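Local coordinates for protein putative chorismate mutase (Yersinia pestis biovar Microtus str. 91001, PDB 2GBB) that catalyses the Claisen rearrangement of chorismate to prephenate as a secreted, all-helical chorismate mutase, at residues 32-35 against 36-39; 64-67 against 68-72. All coordinates share one frame; numbering follows the deposited sequence.

Contact 1 (32-35 against 36-39) opens helix 34-50, and contact 2 (64-67 against 68-72) lies in the middle of helix 55-82, the next helix along the chain. Their centres are 12 Å apart, contact 1 at the surface and contact 2 in the buried core. They meet directly through Lys70 NZ, which forms salt bridges to Glu37 OE2 (2.9 Å) and Glu32 OE1 (3.1 Å). Alongside, Ile66 CG2 packs on Glu37 CD at 3.9 Å. Asp33 in one contact and Ala69 to Ile72 in the other probably bind substrate and a citrate is bound close to both, observations consistent with the two contacts lining one active-site pocket.

Contact 1: 32-35 against 36-39; sequences EDRI and QEEK
One face of the Asp33 carboxylate is turned to Gln36: CB of Gln36 sits over it, 3.5 Å from OD2, and Gln36 N stands above the same face near OD1. This N-H points almost straight at OD1 (3.3 Å, 173°), but the capping bond is long and weak, the donor standing well above the carboxylate plane. The Gln36 amide turns away from Asp33, so the two flat groups do not stack. With CG anti to the backbone N (chi1 169°), the Asp33 side chain swings beside its own carbonyl, where it can meet the first turn.

The Glu37 carboxylate is covered on both faces. Arg34 CG lies over one, 4.1 Å from OE1, and Glu32 CG approaches from that same side, 3.6 Å from OE2; Ile66 of helix 55-82 lies over the other. Near its edge, OE2 receives Lys70. A water that accepts from Asp33 N (2.8 Å) also lies beside OE2, but doubtfully close to it. Lys70 additionally pairs with Glu32, which probably offsets the repulsion between the two acidic groups, while Arg34 NE adds a weak salt bridge to Glu32 OE2 (3.4 Å).

Backbone bonds start the helix, Glu37 N to Asp33 O at 3.0 Å and Glu38 N to Arg34 O at 2.9 Å. Asp33 thus serves as N-cap of helix 34-50 and is also a probable substrate ligand, an arrangement consistent with this helix start bordering the substrate pocket of the chorismate mutase.

Contact 2: 64-67 against 68-72; sequences AQIN and AAKAI
Asn67 and Lys70 run side by side and point the same way, while Ile66 is angled across the lysine chain. The three meet at Lys70 CE, which lies 3.8 Å from Asn67 OD1 and 4.2 Å from Ile66 CG2; seen from CE, these two neighbours stand about 68° apart. Asn67 turns OD1 to the lysine and directs ND2 away from it, and the contact is made through the methylene, since NZ is 4.1 Å from OD1. Lys70 arrives there through a bend at CG-CD (chi3 -61°), which turns CE of the otherwise extended chain toward Asn67; lower down, its CG rests 3.4 Å from Ile66 O. The ammonium group itself is spent on Glu37 at the start of helix 34-50 and Glu32 in the loop before it. These salt bridges hold the end of the chain, and the flanking Asn67 and Ile66 probably help to steer it there.

All of this is built on the long helix 55-82 of the all-alpha chorismate mutase fold, in which Ala69, Lys70, Ala71 and Ile72 probably contribute to the substrate site. The backbone bonds are regular i to i+4: Lys70 N to Ile66 O is 2.8 Å and nearly straight at 173°, and Ala71 N to Asn67 O is also 2.8 Å.

The Ala69 methyl CB sits 3.4 Å from Gln65 O and borders the bound citrate; Ala64 and Ala68 both pack on Ile146 of helix 140-150, whereas Gln65 faces Ile10 and Arg13 of helix 7-14. Leu81 of the second subunit packs on Asn67, Lys70 and Ala71, bringing the dimer interface to the side of the helix next to the lysine.

Contact 1: 32-35 against 36-39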
loop_
_atom_site.group_PDB
_atom_site.type_symbol
_atom_site.label_atom_id
_atom_site.label_comp_id
_atom_site.label_asym_id
_atom_site.label_seq_id
_atom_site.Cartn_x
_atom_site.Cartn_y
_atom_site.Cartn_z
ATOM N N GLU A 32 0.273 -4.286 8.452
ATOM C CA GLU A 32 0.920 -4.020 9.731
ATOM C C GLU A 32 0.446 -4.971 10.822
ATOM O O GLU A 32 -0.746 -5.115 11.092
ATOM C CB GLU A 32 0.683 -2.582 10.185
ATOM C CG GLU A 32 1.540 -2.202 11.427
ATOM C CD GLU A 32 1.393 -0.723 11.775
ATOM O OE1 GLU A 32 1.935 0.141 11.016
ATOM O OE2 GLU A 32 0.739 -0.428 12.786
ATOM N N ASP A 33 1.394 -5.649 11.436
ATOM C CA ASP A 33 1.087 -6.650 12.453
ATOM C C ASP A 33 2.195 -6.488 13.495
ATOM O O ASP A 33 3.301 -6.994 13.291
ATOM C CB ASP A 33 1.080 -8.044 11.822
ATOM C CG ASP A 33 1.023 -9.184 12.884
ATOM O OD1 ASP A 33 0.942 -8.879 14.079
ATOM O OD2 ASP A 33 1.113 -10.370 12.526
ATOM N N ARG A 34 1.892 -5.733 14.560
ATOM C CA ARG A 34 2.838 -5.336 15.585
ATOM C C ARG A 34 3.356 -6.470 16.418
ATOM O O ARG A 34 4.495 -6.426 16.896
ATOM C CB ARG A 34 2.228 -4.296 16.522
ATOM C CG ARG A 34 2.204 -2.923 15.850
ATOM C CD ARG A 34 1.464 -1.847 16.643
ATOM N NE ARG A 34 1.843 -0.559 16.036
ATOM C CZ ARG A 34 1.864 0.618 16.653
ATOM N NH1 ARG A 34 1.473 0.753 17.914
ATOM N NH2 ARG A 34 2.283 1.681 15.990
ATOM N N ILE A 35 2.532 -7.504 16.578
ATOM C CA ILE A 35 3.008 -8.699 17.243
ATOM C C ILE A 35 4.172 -9.280 16.486
ATOM O O ILE A 35 5.228 -9.592 17.083
ATOM C CB ILE A 35 1.886 -9.737 17.418
ATOM C CG1 ILE A 35 0.689 -9.131 18.208
ATOM C CG2 ILE A 35 2.437 -11.036 18.148
ATOM C CD1 ILE A 35 1.059 -8.441 19.562
ATOM N N GLN A 36 3.973 -9.471 15.175
ATOM C CA GLN A 36 5.055 -10.008 14.319
ATOM C C GLN A 36 6.290 -9.063 14.341
ATOM O O GLN A 36 7.442 -9.518 14.345
ATOM C CB GLN A 36 4.552 -10.173 12.865
ATOM C CG GLN A 36 5.636 -10.695 11.838
ATOM C CD GLN A 36 6.261 -12.070 12.187
ATOM O OE1 GLN A 36 5.583 -12.883 12.995
ATOM N NE2 GLN A 36 7.350 -12.386 11.696
ATOM N N GLU A 37 6.058 -7.765 14.333
ATOM C CA GLU A 37 7.192 -6.801 14.324
ATOM C C GLU A 37 7.993 -6.886 15.616
ATOM O O GLU A 37 9.207 -6.949 15.576
ATOM C CB GLU A 37 6.693 -5.376 14.072
ATOM C CG GLU A 37 5.968 -5.237 12.727
ATOM C CD GLU A 37 5.408 -3.833 12.519
ATOM O OE1 GLU A 37 5.565 -2.961 13.436
ATOM O OE2 GLU A 37 4.821 -3.582 11.430
ATOM N N GLU A 38 7.332 -6.938 16.771
ATOM C CA GLU A 38 8.096 -7.081 18.039
ATOM C C GLU A 38 8.901 -8.382 18.083
ATOM O O GLU A 38 10.023 -8.450 18.637
ATOM C CB GLU A 38 7.162 -6.998 19.276
ATOM C CG GLU A 38 6.440 -5.684 19.378
ATOM C CD GLU A 38 7.434 -4.531 19.598
ATOM O OE1 GLU A 38 8.119 -4.512 20.636
ATOM O OE2 GLU A 38 7.519 -3.641 18.747
ATOM N N LYS A 39 8.317 -9.433 17.516
ATOM C CA LYS A 39 8.971 -10.740 17.460
ATOM C C LYS A 39 10.276 -10.650 16.621
ATOM O O LYS A 39 11.325 -11.123 17.025
ATOM C CB LYS A 39 7.956 -11.768 16.899
ATOM C CG LYS A 39 8.410 -13.194 16.916
ATOM C CD LYS A 39 7.495 -14.099 16.045
ATOM C CE LYS A 39 8.320 -15.390 15.740
ATOM N NZ LYS A 39 7.425 -16.578 15.611
HETATM O O HOH W 1 3.958 -5.618 10.213
#

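Contact 2: 64-67 against 68-72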
loop_
_atom_site.group_PDB
_atom_site.type_symbol
_atom_site.label_atom_id
_atom_site.label_comp_id
_atom_site.label_asym_id
_atom_site.label_seq_id
_atom_site.Cartn_x
_atom_site.Cartn_y
_atom_site.Cartn_z
ATOM N N ALA A 64 13.883 0.210 10.434
ATOM C CA ALA A 64 14.049 0.674 9.032
ATOM C C ALA A 64 13.780 -0.446 8.020
ATOM O O ALA A 64 13.122 -0.243 6.954
ATOM C CB ALA A 64 15.465 1.293 8.806
ATOM N N GLN A 65 14.251 -1.652 8.345
ATOM C CA GLN A 65 14.042 -2.751 7.421
ATOM C C GLN A 65 12.550 -3.135 7.354
ATOM O O GLN A 65 12.045 -3.474 6.280
ATOM C CB GLN A 65 14.868 -3.981 7.830
ATOM C CG GLN A 65 16.334 -3.807 7.489
ATOM C CD GLN A 65 17.098 -5.054 7.742
ATOM O OE1 GLN A 65 17.414 -5.794 6.811
ATOM N NE2 GLN A 65 17.397 -5.319 9.016
ATOM N N ILE A 66 11.888 -3.140 8.497
ATOM C CA ILE A 66 10.460 -3.471 8.582
ATOM C C ILE A 66 9.615 -2.429 7.860
ATOM O O ILE A 66 8.715 -2.805 7.139
ATOM C CB ILE A 66 10.022 -3.638 10.055
ATOM C CG1 ILE A 66 10.460 -5.024 10.596
ATOM C CG2 ILE A 66 8.512 -3.322 10.287
ATOM C CD1 ILE A 66 10.653 -5.013 12.093
ATOM N N ASN A 67 9.889 -1.133 8.049
ATOM C CA ASN A 67 9.288 -0.073 7.217
ATOM C C ASN A 67 9.434 -0.253 5.704
ATOM O O ASN A 67 8.453 -0.104 4.954
ATOM C CB ASN A 67 9.782 1.318 7.667
ATOM C CG ASN A 67 9.187 1.699 9.013
ATOM O OD1 ASN A 67 8.244 1.050 9.452
ATOM N ND2 ASN A 67 9.742 2.694 9.677
ATOM N N ALA A 68 10.638 -0.547 5.245
ATOM C CA ALA A 68 10.836 -0.799 3.836
ATOM C C ALA A 68 10.015 -1.979 3.345
ATOM O O ALA A 68 9.440 -1.927 2.283
ATOM C CB ALA A 68 12.339 -1.035 3.498
ATOM N N ALA A 69 10.004 -3.061 4.109
ATOM C CA ALA A 69 9.232 -4.214 3.826
ATOM C C ALA A 69 7.720 -3.887 3.776
ATOM O O ALA A 69 7.054 -4.255 2.817
ATOM C CB ALA A 69 9.522 -5.257 4.891
ATOM N N LYS A 70 7.184 -3.203 4.793
ATOM C CA LYS A 70 5.787 -2.762 4.728
ATOM C C LYS A 70 5.517 -1.862 3.524
ATOM O O LYS A 70 4.485 -2.020 2.831
ATOM C CB LYS A 70 5.345 -2.107 6.037
ATOM C CG LYS A 70 5.362 -3.081 7.241
ATOM C CD LYS A 70 4.608 -2.440 8.452
ATOM C CE LYS A 70 5.228 -1.164 8.927
ATOM N NZ LYS A 70 4.773 -0.943 10.295
ATOM N N ALA A 71 6.442 -0.936 3.248
ATOM C CA ALA A 71 6.263 -0.039 2.107
ATOM C C ALA A 71 6.055 -0.884 0.820
ATOM O O ALA A 71 5.136 -0.664 0.032
ATOM C CB ALA A 71 7.465 0.941 1.993
ATOM N N ILE A 72 6.891 -1.889 0.638
ATOM C CA ILE A 72 6.816 -2.771 -0.519
ATOM C C ILE A 72 5.476 -3.491 -0.595
ATOM O O ILE A 72 4.820 -3.550 -1.672
ATOM C CB ILE A 72 7.945 -3.801 -0.450
ATOM C CG1 ILE A 72 9.292 -3.124 -0.773
ATOM C CG2 ILE A 72 7.616 -4.984 -1.364
ATOM C CD1 ILE A 72 10.506 -4.046 -0.620
#